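Local coordinates for protein tubulin-specific chaperone, putative (Trypanosoma brucei, PDB 4B6M) that probably binds alpha-tubulin and microtubule plus ends, and is represented here by the CAP-Gly domain of tubulin-binding cofactor B, at residues G51-G55 against T56-Q60. Numbering follows the deposited sequence. Where two conformers were deposited one is given.
Sequences GTVKG and TRVFQ
Gly51 lies over one face of the Phe59 ring, its CA 3.8 Å from the ring centroid and 18° off the normal, a CH-pi contact. Phe59 reaches this place because its CG stands between the backbone N and the carbonyl carbon (chi1 65°), which turns the ring back under Gly51 CA. Gly51, with a positive phi and no side chain, lets Phe59 O and the ring come close. Gly51 O accepts a hydrogen bond from Val58 N (2.9 Å) and a weak one from Phe59 N. Nearer the tip, Val53 and Thr56 form the antiparallel hydrogen-bonded pair of a two-residue hairpin with a type I' turn: Val53 N to Thr56 O is 2.8 Å, and Thr56 N returns a hydrogen bond to Val53 O. A water bridges Lys54 O and Thr56 OG1.

Thr52 and Arg57, the non-hydrogen-bonded pair, bring a methyl against a flat cation: Thr52 CG2 sits over one guanidinium face, 3.3 Å from Arg57 NH2, while Thr52 OG1 is hydrogen-bonded to Asp50 OD1. The Arg57 chain starts extended and bends at chi3 (-60°), which carries NH1 to Phe59 O (2.8 Å) with that oxygen almost in the guanidinium plane; NH1 also donates a hydrogen bond to Asp50 O. Val53 CG2 and Val58 CG2 lie side by side at 4.1 Å. The hairpin of this CAP-Gly domain therefore has two unlike sides: the valines pack against Phe68 of strand 66-69, Val53 also on the loop at Val29 and Leu32, Val58 also on Phe25, while two carbonyl oxygens gripping one Arg57 nitrogen should restrict the guanidinium's rotation.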
# COMPACT_ATOMS: atom_id res chain seq x y z
N GLY A 51 4.98 6.44 -2.46
CA GLY A 51 5.93 5.59 -1.71
C GLY A 51 6.96 6.32 -0.88
O GLY A 51 7.85 5.70 -0.26
N THR A 52 6.84 7.64 -0.81
CA THR A 52 7.73 8.46 0.00
C THR A 52 7.00 9.08 1.20
O THR A 52 5.76 9.16 1.20
CB THR A 52 8.37 9.59 -0.82
OG1 THR A 52 7.37 10.55 -1.17
CG2 THR A 52 9.02 9.06 -2.08
N VAL A 53 7.78 9.52 2.19
CA VAL A 53 7.29 10.28 3.35
C VAL A 53 8.12 11.55 3.52
O VAL A 53 9.33 11.47 3.76
CB VAL A 53 7.34 9.48 4.67
CG1 VAL A 53 6.78 10.35 5.79
CG2 VAL A 53 6.53 8.19 4.54
N LYS A 54 7.48 12.71 3.38
CA LYS A 54 8.17 14.01 3.33
C LYS A 54 9.43 13.99 2.44
O LYS A 54 10.47 14.59 2.79
CB LYS A 54 8.47 14.52 4.73
CG LYS A 54 7.27 15.17 5.41
CD LYS A 54 7.58 15.51 6.85
CE LYS A 54 7.43 14.29 7.74
NZ LYS A 54 6.00 13.86 7.87
N GLY A 55 9.31 13.32 1.30
CA GLY A 55 10.39 13.18 0.33
C GLY A 55 11.25 11.94 0.45
O GLY A 55 11.86 11.52 -0.52
N THR A 56 11.31 11.35 1.63
CA THR A 56 12.17 10.19 1.85
C THR A 56 11.51 8.91 1.36
O THR A 56 10.40 8.57 1.78
CB THR A 56 12.62 10.08 3.33
OG1 THR A 56 13.31 11.29 3.70
CG2 THR A 56 13.50 8.88 3.53
N ARG A 57 12.17 8.20 0.45
CA ARG A 57 11.58 7.00 -0.15
C ARG A 57 11.54 5.88 0.88
O ARG A 57 12.50 5.68 1.63
CB ARG A 57 12.29 6.57 -1.43
CG ARG A 57 11.60 5.40 -2.11
CD ARG A 57 11.76 5.39 -3.61
NE ARG A 57 11.22 6.59 -4.28
CZ ARG A 57 9.94 6.79 -4.56
NH1 ARG A 57 9.02 5.86 -4.24
NH2 ARG A 57 9.56 7.90 -5.17
N VAL A 58 10.42 5.17 0.91
CA VAL A 58 10.30 3.97 1.73
C VAL A 58 10.27 2.75 0.82
O VAL A 58 10.99 1.77 1.07
CB VAL A 58 9.08 4.01 2.67
CG1 VAL A 58 8.99 2.69 3.46
CG2 VAL A 58 9.19 5.17 3.64
N PHE A 59 9.44 2.80 -0.22
CA PHE A 59 9.39 1.75 -1.23
C PHE A 59 9.33 2.35 -2.63
O PHE A 59 8.80 3.46 -2.83
CB PHE A 59 8.25 0.74 -0.97
CG PHE A 59 6.86 1.32 -1.08
CD1 PHE A 59 6.27 1.90 0.03
CD2 PHE A 59 6.13 1.23 -2.27
CE1 PHE A 59 4.98 2.43 -0.04
CE2 PHE A 59 4.83 1.75 -2.36
CZ PHE A 59 4.26 2.34 -1.23
N GLN A 60 9.89 1.62 -3.59
CA GLN A 60 9.87 2.02 -4.99
C GLN A 60 8.43 2.07 -5.47
O GLN A 60 7.68 1.12 -5.26
CB GLN A 60 10.66 1.02 -5.82
CG GLN A 60 10.91 1.43 -7.26
CD GLN A 60 11.82 0.45 -7.98
OE1 GLN A 60 11.55 -0.75 -8.00
NE2 GLN A 60 12.90 0.96 -8.56
O HOH W 1 12.44 13.66 4.17